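Local coordinates for protein transcriptional regulator, TetR family (Myxococcus xanthus, PDB 5K7F) that probably binds DNA as a TetR-family transcriptional regulator, AibR, and is thought to regulate, with isovaleryl coenzyme A as ligand, alternative isovaleryl coenzyme A biosynthesis, at residues A[67-72]-A[131-136]; A[73-78]-A[101-106]. All blocks are in the same frame, centred on the assembly; numbering follows the deposited sequence. Where two conformers were deposited one is given.

Contact 1 (A[67-72]-A[131-136])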
loop_
_atom_site.group_PDB
_atom_site.type_symbol
_atom_site.label_atom_id
_atom_site.label_comp_id
_atom_site.label_asym_id
_atom_site.label_seq_id
_atom_site.Cartn_x
_atom_site.Cartn_y
_atom_site.Cartn_z
ATOM N N ILE A 67 12.098 -14.926 4.656
ATOM C CA ILE A 67 11.044 -14.621 3.690
ATOM C C ILE A 67 11.316 -13.264 3.063
ATOM O O ILE A 67 11.220 -13.116 1.833
ATOM C CB ILE A 67 9.641 -14.699 4.324
ATOM C CG1 ILE A 67 9.292 -16.135 4.727
ATOM C CG2 ILE A 67 8.549 -14.193 3.340
ATOM C CD1 ILE A 67 8.085 -16.231 5.635
ATOM N N MET A 68 11.676 -12.252 3.891
ATOM C CA MET A 68 11.928 -10.924 3.347
ATOM C C MET A 68 13.131 -10.920 2.392
ATOM O O MET A 68 13.097 -10.280 1.337
ATOM C CB MET A 68 12.046 -9.918 4.507
ATOM C CG MET A 68 10.738 -9.803 5.283
ATOM S SD MET A 68 10.797 -8.560 6.608
ATOM C CE MET A 68 10.790 -7.105 5.590
ATOM N N ASN A 69 14.196 -11.645 2.709
ATOM C CA ASN A 69 15.312 -11.758 1.776
ATOM C C ASN A 69 14.906 -12.482 0.497
ATOM O O ASN A 69 15.385 -12.150 -0.595
ATOM C CB ASN A 69 16.467 -12.492 2.439
ATOM C CG ASN A 69 17.409 -11.556 3.145
ATOM O OD1 ASN A 69 17.615 -10.402 2.733
ATOM N ND2 ASN A 69 18.032 -12.061 4.177
ATOM N N TYR A 70 14.026 -13.473 0.619
ATOM C CA TYR A 70 13.538 -14.163 -0.570
ATOM C C TYR A 70 12.749 -13.193 -1.434
ATOM O O TYR A 70 12.904 -13.175 -2.662
ATOM C CB TYR A 70 12.679 -15.358 -0.166
ATOM C CG TYR A 70 12.096 -16.170 -1.342
ATOM C CD1 TYR A 70 12.797 -16.350 -2.514
ATOM C CD2 TYR A 70 10.828 -16.732 -1.262
ATOM C CE1 TYR A 70 12.266 -17.055 -3.572
ATOM C CE2 TYR A 70 10.301 -17.444 -2.336
ATOM C CZ TYR A 70 11.013 -17.593 -3.466
ATOM O OH TYR A 70 10.500 -18.295 -4.544
ATOM N N GLY A 71 11.963 -12.313 -0.793
ATOM C CA GLY A 71 11.206 -11.335 -1.555
ATOM C C GLY A 71 12.115 -10.407 -2.336
ATOM O O GLY A 71 11.818 -10.012 -3.472
ATOM N N MET A 72 13.223 -10.002 -1.736
ATOM C CA MET A 72 14.124 -9.142 -2.509
ATOM C C MET A 72 14.847 -9.910 -3.608
ATOM O O MET A 72 15.180 -9.331 -4.648
ATOM C CB MET A 72 15.132 -8.476 -1.595
ATOM C CG MET A 72 14.532 -7.370 -0.676
ATOM S SD MET A 72 13.315 -6.272 -1.456
ATOM C CE MET A 72 14.287 -5.501 -2.755
ATOM N N ASP A 131 16.322 -3.124 4.599
ATOM C CA ASP A 131 16.092 -1.749 4.161
ATOM C C ASP A 131 17.085 -1.357 3.079
ATOM O O ASP A 131 16.726 -0.667 2.119
ATOM C CB ASP A 131 16.202 -0.775 5.339
ATOM C CG ASP A 131 14.936 -0.723 6.199
ATOM O OD1 ASP A 131 13.933 -1.387 5.857
ATOM O OD2 ASP A 131 14.941 0.012 7.219
ATOM N N ALA A 132 18.336 -1.780 3.216
ATOM C CA ALA A 132 19.340 -1.462 2.202
ATOM C C ALA A 132 19.018 -2.141 0.878
ATOM O O ALA A 132 19.193 -1.551 -0.190
ATOM C CB ALA A 132 20.733 -1.870 2.675
ATOM N N ARG A 133 18.505 -3.365 0.928
ATOM C CA ARG A 133 18.122 -4.018 -0.310
ATOM C C ARG A 133 16.938 -3.303 -0.947
ATOM O O ARG A 133 16.917 -3.067 -2.164
ATOM C CB ARG A 133 17.802 -5.482 -0.040
ATOM C CG ARG A 133 19.009 -6.309 0.445
ATOM C CD ARG A 133 18.748 -7.811 0.363
ATOM N NE ARG A 133 18.735 -8.253 -1.030
ATOM C CZ ARG A 133 18.443 -9.482 -1.451
ATOM N NH1 ARG A 133 18.125 -10.450 -0.600
ATOM N NH2 ARG A 133 18.442 -9.745 -2.738
ATOM N N LYS A 134 15.944 -2.941 -0.147
ATOM C CA LYS A 134 14.799 -2.221 -0.702
ATOM C C LYS A 134 15.249 -0.933 -1.373
ATOM O O LYS A 134 14.701 -0.531 -2.412
ATOM C CB LYS A 134 13.769 -1.924 0.393
ATOM C CG LYS A 134 12.978 -3.155 0.886
ATOM C CD LYS A 134 12.118 -2.806 2.099
ATOM C CE LYS A 134 11.259 -3.989 2.531
ATOM N NZ LYS A 134 10.244 -3.556 3.520
ATOM N N LYS A 135 16.242 -0.262 -0.789
ATOM C CA LYS A 135 16.642 1.039 -1.315
ATOM C C LYS A 135 17.352 0.915 -2.657
ATOM O O LYS A 135 17.317 1.862 -3.453
ATOM C CB LYS A 135 17.546 1.776 -0.322
ATOM C CG LYS A 135 18.006 3.146 -0.844
ATOM C CD LYS A 135 18.855 3.906 0.178
ATOM C CE LYS A 135 19.199 5.302 -0.332
ATOM N NZ LYS A 135 20.161 5.289 -1.457
ATOM N N LYS A 136 18.018 -0.205 -2.919
ATOM C CA LYS A 136 18.615 -0.426 -4.239
ATOM C C LYS A 136 17.553 -0.438 -5.341
ATOM O O LYS A 136 17.778 0.101 -6.425
ATOM C CB LYS A 136 19.428 -1.703 -4.243
ATOM C CG LYS A 136 20.744 -1.583 -3.447
ATOM C CD LYS A 136 21.802 -2.580 -3.912
ATOM C CE LYS A 136 22.810 -2.896 -2.808
ATOM N NZ LYS A 136 22.332 -3.989 -1.884
#

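Contact 2 (A[73-78]-A[101-106])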
loop_
_atom_site.group_PDB
_atom_site.type_symbol
_atom_site.label_atom_id
_atom_site.label_comp_id
_atom_site.label_asym_id
_atom_site.label_seq_id
_atom_site.Cartn_x
_atom_site.Cartn_y
_atom_site.Cartn_z
ATOM N N ASP A 73 15.153 -11.188 -3.374
ATOM C CA ASP A 73 15.664 -12.060 -4.431
ATOM C C ASP A 73 14.684 -12.140 -5.585
ATOM O O ASP A 73 15.087 -12.219 -6.756
ATOM C CB ASP A 73 15.919 -13.467 -3.897
ATOM C CG ASP A 73 17.171 -13.578 -3.084
ATOM O OD1 ASP A 73 17.987 -12.659 -3.110
ATOM O OD2 ASP A 73 17.355 -14.653 -2.459
ATOM N N LEU A 74 13.385 -12.139 -5.278
ATOM C CA LEU A 74 12.394 -12.204 -6.338
ATOM C C LEU A 74 12.368 -10.921 -7.157
ATOM O O LEU A 74 12.164 -10.979 -8.374
ATOM C CB LEU A 74 11.007 -12.494 -5.770
ATOM C CG LEU A 74 10.826 -13.883 -5.212
ATOM C CD1 LEU A 74 9.425 -14.101 -4.647
ATOM C CD2 LEU A 74 11.156 -14.940 -6.350
ATOM N N PHE A 75 12.502 -9.748 -6.510
ATOM C CA PHE A 75 12.650 -8.498 -7.275
ATOM C C PHE A 75 13.821 -8.579 -8.270
ATOM O O PHE A 75 13.709 -8.124 -9.413
ATOM C CB PHE A 75 12.785 -7.283 -6.316
ATOM C CG PHE A 75 11.442 -6.674 -5.907
ATOM C CD1 PHE A 75 10.851 -5.674 -6.685
ATOM C CD2 PHE A 75 10.764 -7.096 -4.759
ATOM C CE1 PHE A 75 9.661 -5.115 -6.339
ATOM C CE2 PHE A 75 9.518 -6.542 -4.408
ATOM C CZ PHE A 75 8.969 -5.557 -5.213
ATOM N N GLU A 76 14.952 -9.155 -7.868
ATOM C CA GLU A 76 16.040 -9.385 -8.819
ATOM C C GLU A 76 15.643 -10.364 -9.927
ATOM O O GLU A 76 15.838 -10.102 -11.118
ATOM C CB GLU A 76 17.273 -9.926 -8.085
ATOM C CG GLU A 76 18.395 -10.354 -9.027
ATOM C CD GLU A 76 19.020 -9.189 -9.787
ATOM O OE1 GLU A 76 18.883 -8.013 -9.332
ATOM O OE2 GLU A 76 19.675 -9.470 -10.822
ATOM N N GLU A 77 15.109 -11.518 -9.545
ATOM C CA GLU A 77 14.908 -12.605 -10.486
ATOM C C GLU A 77 13.740 -12.346 -11.428
ATOM O O GLU A 77 13.773 -12.755 -12.602
ATOM C CB GLU A 77 14.690 -13.881 -9.696
ATOM C CG GLU A 77 15.912 -14.218 -8.874
ATOM C CD GLU A 77 15.736 -15.472 -8.047
ATOM O OE1 GLU A 77 14.660 -16.114 -8.145
ATOM O OE2 GLU A 77 16.690 -15.811 -7.311
ATOM N N GLN A 78 12.691 -11.714 -10.925
ATOM C CA GLN A 78 11.477 -11.525 -11.696
ATOM C C GLN A 78 11.337 -10.131 -12.266
ATOM O O GLN A 78 10.428 -9.909 -13.069
ATOM C CB GLN A 78 10.247 -11.824 -10.842
ATOM C CG GLN A 78 10.135 -13.223 -10.327
ATOM C CD GLN A 78 9.989 -14.220 -11.484
ATOM O OE1 GLN A 78 9.148 -14.016 -12.382
ATOM N NE2 GLN A 78 10.781 -15.281 -11.472
ATOM N N ILE A 101 4.106 -5.707 -11.565
ATOM C CA ILE A 101 2.705 -6.010 -11.327
ATOM C C ILE A 101 2.490 -7.514 -11.358
ATOM O O ILE A 101 1.710 -8.073 -10.573
ATOM C CB ILE A 101 1.819 -5.291 -12.359
ATOM C CG1 ILE A 101 1.788 -3.794 -12.094
ATOM C CG2 ILE A 101 0.358 -5.818 -12.324
ATOM C CD1 ILE A 101 1.259 -2.964 -13.241
ATOM N N LEU A 102 3.176 -8.181 -12.266
ATOM C CA LEU A 102 3.099 -9.638 -12.310
ATOM C C LEU A 102 3.675 -10.252 -11.027
ATOM O O LEU A 102 3.074 -11.148 -10.431
ATOM C CB LEU A 102 3.794 -10.175 -13.580
ATOM C CG LEU A 102 3.214 -9.756 -14.964
ATOM C CD1 LEU A 102 4.063 -10.281 -16.098
ATOM C CD2 LEU A 102 1.737 -10.117 -15.103
ATOM N N LEU A 103 4.838 -9.795 -10.575
ATOM C CA LEU A 103 5.373 -10.311 -9.312
ATOM C C LEU A 103 4.387 -10.163 -8.141
ATOM O O LEU A 103 4.311 -11.028 -7.263
ATOM C CB LEU A 103 6.685 -9.593 -8.993
ATOM C CG LEU A 103 7.270 -9.827 -7.607
ATOM C CD1 LEU A 103 7.674 -11.240 -7.417
ATOM C CD2 LEU A 103 8.483 -8.935 -7.374
ATOM N N VAL A 104 3.587 -9.099 -8.139
ATOM C CA VAL A 104 2.657 -8.822 -7.060
ATOM C C VAL A 104 1.432 -9.706 -7.127
ATOM O O VAL A 104 0.800 -9.958 -6.088
ATOM C CB VAL A 104 2.286 -7.333 -7.135
ATOM C CG1 VAL A 104 1.030 -7.053 -6.423
ATOM C CG2 VAL A 104 3.421 -6.498 -6.516
ATOM N N THR A 105 1.080 -10.197 -8.332
ATOM C CA THR A 105 -0.209 -10.839 -8.554
ATOM C C THR A 105 -0.119 -12.322 -8.791
ATOM O O THR A 105 -1.131 -13.006 -8.585
ATOM C CB THR A 105 -0.977 -10.187 -9.720
ATOM O OG1 THR A 105 -0.182 -10.069 -10.893
ATOM C CG2 THR A 105 -1.442 -8.781 -9.350
ATOM N N ARG A 106 1.052 -12.839 -9.183
ATOM C CA ARG A 106 1.180 -14.285 -9.405
ATOM C C ARG A 106 0.932 -15.049 -8.101
ATOM O O ARG A 106 1.463 -14.713 -7.039
ATOM C CB ARG A 106 2.557 -14.620 -9.969
ATOM C CG ARG A 106 2.836 -14.107 -11.392
ATOM C CD ARG A 106 3.856 -15.052 -12.153
ATOM N NE ARG A 106 4.351 -14.484 -13.393
ATOM C CZ ARG A 106 5.266 -13.530 -13.482
ATOM N NH1 ARG A 106 5.782 -12.979 -12.380
ATOM N NH2 ARG A 106 5.626 -13.110 -14.676
HETATM O O HOH W 1 7.553 -10.588 -12.940
#

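Contact 1 (A[67-72]-A[131-136])
Met-72 and Arg-133 have the closest pair of CA atoms between two nearly parallel helical segments, 67-72 and 131-136, whose axes pass 10.4 Å apart at a crossing angle of 16°. The setting is the all-helical TetR fold, where helix 60-83 runs from beside the DNA-binding region into the C-terminal domain and here lies against helix 125-150. Arginine suits this partly exposed margin, since its chain can lie on an apolar neighbour while its charged end reaches polar atoms. The side chains of Met-72 and Arg-133 run alongside each other with opposite sense, and Met-72 CB sits over the centre of one guanidinium face, 3.5 Å from Arg-133 CZ. Asn-69 crosses Arg-133 at about a right angle; in one of its two conformers its OD1 takes a weak hydrogen bond from Arg-133 NH1 (3.4 Å), doubtful for that reason. The stronger polar partner is Asp-73, salt-bridged to NH2. An alanine in place of Arg-133 would probably leave Asp-73 without its charged mate and Met-72 CB without the flat group packed on it. Met-72, with methionine's flexible, unbranched chain bent at chi2 and chi3, brings its CE to 3.6 Å from Arg-133 O. Lys-134 donates from NZ to Leu-116 O of helix 110-117; along the way its CG lies 3.9 Å from Met-72 SD, and its NZ ends 4.1 Å from Met-68 CE.

Contact 2 (A[73-78]-A[101-106])
Leu-103 reaches across to Phe-75 and sets its CD2 methyl over the centre of the ring, a CH-pi contact with CD2 3.8 Å from the ring centroid and only 5° off the normal. Its other methyl, CD1, meets Leu-74 CB at 3.9 Å, so one forked side chain serves two apolar neighbours, a task for which leucine is well shaped. CG stands anti to the backbone N (chi1 170°), and the branch beyond it spreads the two methyls between these partners. At the polar margin, CG of Gln-78 lies 4.3 Å from Leu-103 CD1, while its amide turns to Arg-106, OE1 standing 3.5 Å from NH1 with the two planes nearly perpendicular. A firmer link runs through a water in the plane of the guanidinium: it accepts from Arg-106 NH1 and donates to Gln-78 O, both at 3.0 Å. Arg-106 is the first residue after helix 89-105 to leave helical geometry, and its guanidinium has Leu-102 CB over one face, offset toward the rim. Just before it, Thr-105 OG1 bonds back to Ile-101 O within the last turn. The segments' axes approach to 10.6 Å at 130°, and helix 110-117 packs beside both: Ile-113 touches Phe-75 and Leu-103, Val-112 touches Leu-74, and Leu-116 touches Phe-75, whose ring also meets that of Tyr-137 on helix 125-150.

How the contacts relate
From the N terminus the chain passes helices 18-32, 39-45 and 50-56, the latter two overlapping the predicted helix-turn-helix, before helix 60-83 supplies consecutive segments to both contacts. Contact 2 closes the shorter loop, when helix 89-105 returns against 73-78. The chain then runs through helix 110-117 to helix 125-150, where contact 1 closes the longer loop on 67-72; contact 2 therefore nests within it. Their centres are 12 Å apart, and the salt bridge between Asp-73 and Arg-133 joins them directly. Helix 60-83 is thus tied to two helices of the C-terminal domain, with helix 110-117 touching side chains of both contacts.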